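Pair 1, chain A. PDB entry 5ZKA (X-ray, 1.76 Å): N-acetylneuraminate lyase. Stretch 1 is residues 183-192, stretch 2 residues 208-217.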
# COMPACT_ATOMS: atom_id res chain seq x y z
N ASP A 183 -1.04 -2.52 4.23
CA ASP A 183 -2.46 -2.31 3.89
C ASP A 183 -2.76 -0.82 4.04
O ASP A 183 -3.07 -0.34 5.13
CB ASP A 183 -3.35 -3.18 4.78
CG ASP A 183 -4.82 -3.04 4.46
OD1 ASP A 183 -5.19 -2.13 3.68
OD2 ASP A 183 -5.63 -3.84 4.98
N PHE A 184 -2.70 -0.08 2.92
CA PHE A 184 -2.88 1.36 2.99
C PHE A 184 -4.35 1.78 3.04
O PHE A 184 -4.63 2.94 3.35
CB PHE A 184 -2.16 2.04 1.81
CG PHE A 184 -0.67 2.12 2.00
CD1 PHE A 184 0.11 0.99 1.91
CD2 PHE A 184 -0.07 3.33 2.30
CE1 PHE A 184 1.49 1.06 2.12
CE2 PHE A 184 1.31 3.41 2.51
CZ PHE A 184 2.08 2.27 2.42
N TYR A 185 -5.30 0.88 2.80
CA TYR A 185 -6.68 1.19 3.13
C TYR A 185 -6.86 1.20 4.65
O TYR A 185 -7.39 2.16 5.23
CB TYR A 185 -7.61 0.18 2.46
CG TYR A 185 -9.08 0.35 2.79
CD1 TYR A 185 -9.68 1.60 2.84
CD2 TYR A 185 -9.87 -0.76 3.03
CE1 TYR A 185 -11.05 1.75 3.14
CE2 TYR A 185 -11.24 -0.64 3.33
CZ TYR A 185 -11.82 0.62 3.38
OH TYR A 185 -13.17 0.73 3.68
N LEU A 186 -6.40 0.14 5.31
CA LEU A 186 -6.48 0.12 6.77
C LEU A 186 -5.71 1.29 7.38
O LEU A 186 -6.16 1.88 8.37
CB LEU A 186 -5.94 -1.21 7.30
CG LEU A 186 -5.92 -1.39 8.82
CD1 LEU A 186 -7.34 -1.45 9.38
CD2 LEU A 186 -5.14 -2.65 9.18
N LEU A 187 -4.56 1.66 6.79
CA LEU A 187 -3.79 2.79 7.32
C LEU A 187 -4.61 4.07 7.28
O LEU A 187 -4.66 4.82 8.25
CB LEU A 187 -2.48 2.96 6.54
CG LEU A 187 -1.61 4.17 6.93
CD1 LEU A 187 -1.30 4.19 8.43
CD2 LEU A 187 -0.33 4.25 6.09
N GLU A 188 -5.30 4.32 6.16
CA GLU A 188 -6.15 5.50 6.07
C GLU A 188 -7.32 5.43 7.04
O GLU A 188 -7.72 6.45 7.62
CB GLU A 188 -6.63 5.67 4.62
CG GLU A 188 -7.59 6.85 4.38
CD GLU A 188 -9.03 6.54 4.81
OE1 GLU A 188 -9.45 5.37 4.68
OE2 GLU A 188 -9.72 7.46 5.30
N ARG A 189 -7.91 4.24 7.23
CA ARG A 189 -9.05 4.11 8.14
C ARG A 189 -8.64 4.35 9.59
O ARG A 189 -9.38 4.98 10.35
CB ARG A 189 -9.70 2.72 8.00
CG ARG A 189 -10.42 2.46 6.68
CD ARG A 189 -11.79 3.13 6.64
NE ARG A 189 -11.69 4.52 6.20
CZ ARG A 189 -12.66 5.41 6.35
NH1 ARG A 189 -13.81 5.07 6.92
NH2 ARG A 189 -12.48 6.66 5.93
N VAL A 190 -7.47 3.84 9.99
CA VAL A 190 -6.97 4.09 11.34
C VAL A 190 -6.67 5.57 11.54
O VAL A 190 -7.01 6.15 12.57
CB VAL A 190 -5.73 3.21 11.61
CG1 VAL A 190 -5.09 3.58 12.95
CG2 VAL A 190 -6.12 1.73 11.59
N ARG A 191 -6.05 6.21 10.53
CA ARG A 191 -5.77 7.64 10.62
C ARG A 191 -7.04 8.45 10.80
O ARG A 191 -7.09 9.38 11.62
CB ARG A 191 -5.01 8.12 9.37
CG ARG A 191 -4.86 9.64 9.27
CD ARG A 191 -3.76 10.21 10.19
NE ARG A 191 -4.09 10.03 11.61
CZ ARG A 191 -3.20 10.05 12.59
NH1 ARG A 191 -1.91 10.27 12.31
NH2 ARG A 191 -3.59 9.84 13.85
N LYS A 192 -8.10 8.11 10.05
CA LYS A 192 -9.34 8.86 10.17
C LYS A 192 -10.05 8.59 11.48
O LYS A 192 -10.61 9.51 12.09
CB LYS A 192 -10.28 8.54 9.01
CG LYS A 192 -11.49 9.49 8.96
CD LYS A 192 -12.78 8.77 8.65
CE LYS A 192 -13.98 9.57 9.15
NZ LYS A 192 -13.85 11.03 8.87
N LEU A 208 6.91 7.46 1.61
CA LEU A 208 6.20 8.56 0.95
C LEU A 208 4.69 8.33 0.92
O LEU A 208 3.94 9.23 1.34
CB LEU A 208 6.79 8.80 -0.44
CG LEU A 208 5.96 9.67 -1.39
CD1 LEU A 208 5.71 11.06 -0.82
CD2 LEU A 208 6.69 9.77 -2.72
N PRO A 209 4.17 7.19 0.44
CA PRO A 209 2.71 7.02 0.46
C PRO A 209 2.12 7.06 1.86
O PRO A 209 1.01 7.57 2.05
CB PRO A 209 2.49 5.66 -0.21
CG PRO A 209 3.83 4.98 -0.21
CD PRO A 209 4.85 6.09 -0.27
N ALA A 210 2.85 6.56 2.86
CA ALA A 210 2.38 6.66 4.24
C ALA A 210 2.34 8.11 4.71
O ALA A 210 1.41 8.50 5.42
CB ALA A 210 3.29 5.83 5.15
N THR A 211 3.34 8.91 4.35
CA THR A 211 3.37 10.30 4.81
C THR A 211 2.14 11.07 4.35
O THR A 211 1.57 11.86 5.12
CB THR A 211 4.66 10.98 4.33
OG1 THR A 211 5.77 10.25 4.85
CG2 THR A 211 4.73 12.41 4.86
N VAL A 212 1.69 10.86 3.11
CA VAL A 212 0.55 11.66 2.65
C VAL A 212 -0.78 11.15 3.20
O VAL A 212 -1.79 11.85 3.07
CB VAL A 212 0.50 11.73 1.11
CG1 VAL A 212 1.84 12.28 0.56
CG2 VAL A 212 0.16 10.37 0.49
N LEU A 213 -0.81 9.97 3.82
CA LEU A 213 -1.95 9.52 4.61
C LEU A 213 -1.87 10.00 6.06
O LEU A 213 -2.68 9.57 6.89
CB LEU A 213 -2.06 7.99 4.60
CG LEU A 213 -2.51 7.38 3.26
CD1 LEU A 213 -2.59 5.87 3.37
CD2 LEU A 213 -3.87 7.94 2.84
N GLY A 214 -0.91 10.87 6.38
CA GLY A 214 -0.91 11.56 7.66
C GLY A 214 -0.24 10.85 8.81
O GLY A 214 -0.52 11.19 9.97
N VAL A 215 0.66 9.89 8.56
CA VAL A 215 1.39 9.29 9.69
C VAL A 215 2.23 10.38 10.38
O VAL A 215 2.56 11.42 9.80
CB VAL A 215 2.28 8.11 9.28
CG1 VAL A 215 1.46 6.96 8.73
CG2 VAL A 215 3.34 8.54 8.28
N ASP A 216 2.52 10.15 11.66
CA ASP A 216 3.22 11.12 12.50
C ASP A 216 4.72 10.92 12.49
O ASP A 216 5.45 11.72 13.07
CB ASP A 216 2.68 11.04 13.92
CG ASP A 216 1.19 11.31 13.97
OD1 ASP A 216 0.81 12.50 13.94
OD2 ASP A 216 0.40 10.34 14.00
N GLY A 217 5.18 9.88 11.81
CA GLY A 217 6.59 9.59 11.75
C GLY A 217 6.80 8.20 11.19
O GLY A 217 5.91 7.63 10.56

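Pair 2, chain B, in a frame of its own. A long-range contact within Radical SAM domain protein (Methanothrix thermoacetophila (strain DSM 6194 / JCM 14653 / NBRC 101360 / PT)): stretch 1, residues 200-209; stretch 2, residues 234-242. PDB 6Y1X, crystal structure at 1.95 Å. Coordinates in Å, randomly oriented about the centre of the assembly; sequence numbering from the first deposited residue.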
# COMPACT_ATOMS: atom_id res chain seq x y z
N GLN B 200 9.36 7.00 4.09
CA GLN B 200 7.96 6.71 4.39
C GLN B 200 7.32 7.84 5.19
O GLN B 200 6.22 8.30 4.88
CB GLN B 200 7.83 5.39 5.16
CG GLN B 200 8.26 4.14 4.40
CD GLN B 200 8.38 2.93 5.32
OE1 GLN B 200 9.07 2.98 6.33
NE2 GLN B 200 7.73 1.84 4.95
N LEU B 201 8.01 8.30 6.24
CA LEU B 201 7.43 9.34 7.08
C LEU B 201 7.33 10.66 6.34
O LEU B 201 6.30 11.35 6.43
CB LEU B 201 8.24 9.51 8.36
CG LEU B 201 8.27 8.28 9.28
CD1 LEU B 201 9.14 8.53 10.50
CD2 LEU B 201 6.86 7.85 9.68
N LYS B 202 8.38 11.06 5.61
CA LYS B 202 8.31 12.28 4.82
C LYS B 202 7.21 12.21 3.77
O LYS B 202 6.52 13.20 3.51
CB LYS B 202 9.66 12.57 4.16
CG LYS B 202 10.76 12.99 5.13
CD LYS B 202 12.08 13.22 4.39
CE LYS B 202 13.03 14.11 5.19
NZ LYS B 202 13.41 13.50 6.50
N GLY B 203 7.04 11.04 3.15
CA GLY B 203 6.03 10.93 2.10
C GLY B 203 4.62 10.97 2.65
O GLY B 203 3.75 11.65 2.09
N ILE B 204 4.38 10.29 3.77
CA ILE B 204 3.08 10.34 4.43
C ILE B 204 2.75 11.77 4.84
O ILE B 204 1.64 12.27 4.61
CB ILE B 204 3.04 9.38 5.63
CG1 ILE B 204 3.03 7.93 5.14
CG2 ILE B 204 1.85 9.67 6.53
CD1 ILE B 204 3.27 6.92 6.25
N GLU B 205 3.71 12.44 5.48
CA GLU B 205 3.51 13.83 5.88
C GLU B 205 3.14 14.69 4.68
O GLU B 205 2.22 15.51 4.74
CB GLU B 205 4.78 14.35 6.56
CG GLU B 205 4.77 15.82 6.91
CD GLU B 205 6.02 16.23 7.67
OE1 GLU B 205 6.87 15.35 7.92
OE2 GLU B 205 6.16 17.43 8.00
N GLU B 206 3.86 14.52 3.56
CA GLU B 206 3.59 15.34 2.39
C GLU B 206 2.24 14.99 1.76
O GLU B 206 1.52 15.87 1.29
CB GLU B 206 4.72 15.20 1.37
CG GLU B 206 4.56 16.07 0.13
CD GLU B 206 4.48 17.56 0.44
OE1 GLU B 206 5.03 17.98 1.48
OE2 GLU B 206 3.89 18.31 -0.36
N ALA B 207 1.91 13.69 1.71
CA ALA B 207 0.61 13.27 1.21
C ALA B 207 -0.52 13.88 2.04
O ALA B 207 -1.51 14.38 1.49
CB ALA B 207 0.51 11.75 1.20
N VAL B 208 -0.37 13.86 3.37
CA VAL B 208 -1.39 14.44 4.24
C VAL B 208 -1.48 15.95 4.01
O VAL B 208 -2.58 16.51 3.92
CB VAL B 208 -1.10 14.10 5.71
CG1 VAL B 208 -1.96 14.95 6.64
CG2 VAL B 208 -1.37 12.62 5.96
N ARG B 209 -0.33 16.62 3.90
CA ARG B 209 -0.36 18.07 3.66
C ARG B 209 -1.11 18.40 2.38
O ARG B 209 -1.78 19.43 2.30
CB ARG B 209 1.07 18.61 3.61
CG ARG B 209 1.17 20.14 3.51
CD ARG B 209 2.59 20.61 3.17
NE ARG B 209 3.00 20.30 1.80
CZ ARG B 209 2.65 21.02 0.73
NH1 ARG B 209 1.88 22.09 0.87
NH2 ARG B 209 3.08 20.67 -0.47
N ARG B 234 0.23 4.99 17.04
CA ARG B 234 0.32 6.32 17.64
C ARG B 234 0.98 7.31 16.69
O ARG B 234 0.52 8.45 16.55
CB ARG B 234 1.08 6.24 18.97
CG ARG B 234 0.26 5.63 20.11
CD ARG B 234 1.00 5.71 21.44
NE ARG B 234 2.07 4.72 21.55
CZ ARG B 234 1.93 3.53 22.13
NH1 ARG B 234 2.96 2.69 22.19
NH2 ARG B 234 0.77 3.18 22.67
N LYS B 235 2.06 6.90 16.03
CA LYS B 235 2.78 7.80 15.14
C LYS B 235 1.91 8.22 13.96
O LYS B 235 1.80 9.41 13.64
CB LYS B 235 4.07 7.13 14.67
CG LYS B 235 4.91 7.93 13.70
CD LYS B 235 5.45 9.18 14.38
CE LYS B 235 6.54 9.84 13.53
NZ LYS B 235 7.01 11.13 14.11
N ILE B 236 1.28 7.25 13.28
CA ILE B 236 0.48 7.60 12.10
C ILE B 236 -0.76 8.39 12.49
O ILE B 236 -1.28 9.16 11.68
CB ILE B 236 0.11 6.36 11.26
CG1 ILE B 236 -0.79 5.41 12.04
CG2 ILE B 236 1.36 5.65 10.79
CD1 ILE B 236 -1.27 4.21 11.23
N LYS B 237 -1.27 8.18 13.71
CA LYS B 237 -2.41 8.96 14.17
C LYS B 237 -2.04 10.44 14.30
O LYS B 237 -2.78 11.32 13.84
CB LYS B 237 -2.91 8.40 15.50
CG LYS B 237 -3.98 9.23 16.20
CD LYS B 237 -5.26 9.32 15.39
CE LYS B 237 -6.35 10.02 16.19
NZ LYS B 237 -6.46 9.48 17.58
N SER B 238 -0.89 10.72 14.91
CA SER B 238 -0.44 12.11 15.04
C SER B 238 -0.18 12.74 13.68
O SER B 238 -0.33 13.96 13.53
CB SER B 238 0.83 12.19 15.88
OG SER B 238 0.56 11.97 17.25
N MET B 239 0.23 11.94 12.69
CA MET B 239 0.58 12.45 11.38
C MET B 239 -0.63 12.71 10.48
O MET B 239 -0.45 13.29 9.41
CB MET B 239 1.54 11.49 10.68
CG MET B 239 2.88 11.38 11.38
SD MET B 239 3.96 10.21 10.53
CE MET B 239 4.62 11.25 9.24
N GLY B 240 -1.82 12.30 10.88
CA GLY B 240 -3.00 12.54 10.07
C GLY B 240 -3.41 11.43 9.13
O GLY B 240 -4.21 11.67 8.23
N VAL B 241 -2.88 10.22 9.32
CA VAL B 241 -3.36 9.07 8.56
C VAL B 241 -4.82 8.81 8.89
O VAL B 241 -5.26 8.99 10.03
CB VAL B 241 -2.47 7.85 8.85
CG1 VAL B 241 -3.09 6.58 8.29
CG2 VAL B 241 -1.09 8.07 8.25
N PHE B 242 -5.59 8.42 7.88
CA PHE B 242 -7.03 8.30 8.07
C PHE B 242 -7.42 6.94 8.64
O PHE B 242 -8.28 6.88 9.53
CB PHE B 242 -7.75 8.52 6.73
CG PHE B 242 -9.22 8.26 6.80
CD1 PHE B 242 -10.07 9.15 7.45
CD2 PHE B 242 -9.76 7.12 6.23
CE1 PHE B 242 -11.43 8.90 7.52
CE2 PHE B 242 -11.12 6.87 6.29
CZ PHE B 242 -11.95 7.76 6.94

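The sharpest difference lies where Arg191(A) of pair 1 falls on Val208(B) of pair 2: the arginine ties the two stretches together with polar bonds, whereas pair 2 has no hydrogen bond across its contact. Arg191(A) NH1 donates to Gly214(A) O at 2.9 Å and to Asp216(A) OD2 at 2.9 Å, the latter bond also a salt bridge; both acceptors lie at the edge of the guanidinium, near its plane, where its N-H groups point. Val208(B) can only pack against backbone, with its CG1 3.6 Å from Met239(B) O and its CG2 3.8 Å from Gly240(B) O. Asp216(A) matches Phe242(B), whose CA-to-CB bond points sideways and whose side chain makes no contact with the first stretch.

The frame beneath is the same. In each pair two helices run roughly in the same direction, crossing at -28° in pair 1 and -32° in pair 2, with axes 10.7 Å apart at closest approach in both; 14 central residues superpose with an RMSD of 0.5 Å. Near the end of the second helix comes a glycine with positive phi, Gly214(A) or Gly240(B), the latter in a Schellman motif. Both glycines sit close to the first helix: an ideal CB on Gly214(A) would lie 3.0 Å from Arg191(A) CD, and one on Gly240(B) 3.0 Å from Val208(B) CG1, and in either pair it would also jam against the preceding carbonyl oxygen.

Just before the glycine, Leu213(A) and Met239(B) match, both with chi1 m and chi2 t, and each has the largest covered area in its pair. Leu213(A) CD1 reaches Phe184(A) CD2 at 3.7 Å and Leu187(A) CD2 at 3.9 Å. Met239(B), which is longer, has chi3 p, and its SD lies 3.8 Å from Leu201(B) CD2 and its CE 4.2 Å from Ile204(B) CG2.

Phe184(A) matches Leu201(B). The ring extends to the second helix, with Phe184(A) CE2 3.7 Å from Pro209(A) CB; at the corresponding place in pair 2, Leu201(B) CD1 meets the aliphatic part of Lys235(B) at CE, 4.2 Å away. Leu187(A) and Ile204(B) are near-equivalent, their side-chain centres 1.0 Å apart, and each packs on the valine after the glycine: Leu187(A) CD1 to Val215(A) CG1 is 3.9 Å, Ile204(B) CG2 to Val241(B) CG2 3.8 Å. The matched Glu188(A) and Glu205(B) set their CB atoms against the leucine and methionine, Glu188(A) CB lying 4.0 Å from Leu213(A) CD2 and Glu205(B) CB 4.1 Å from Met239(B) CE.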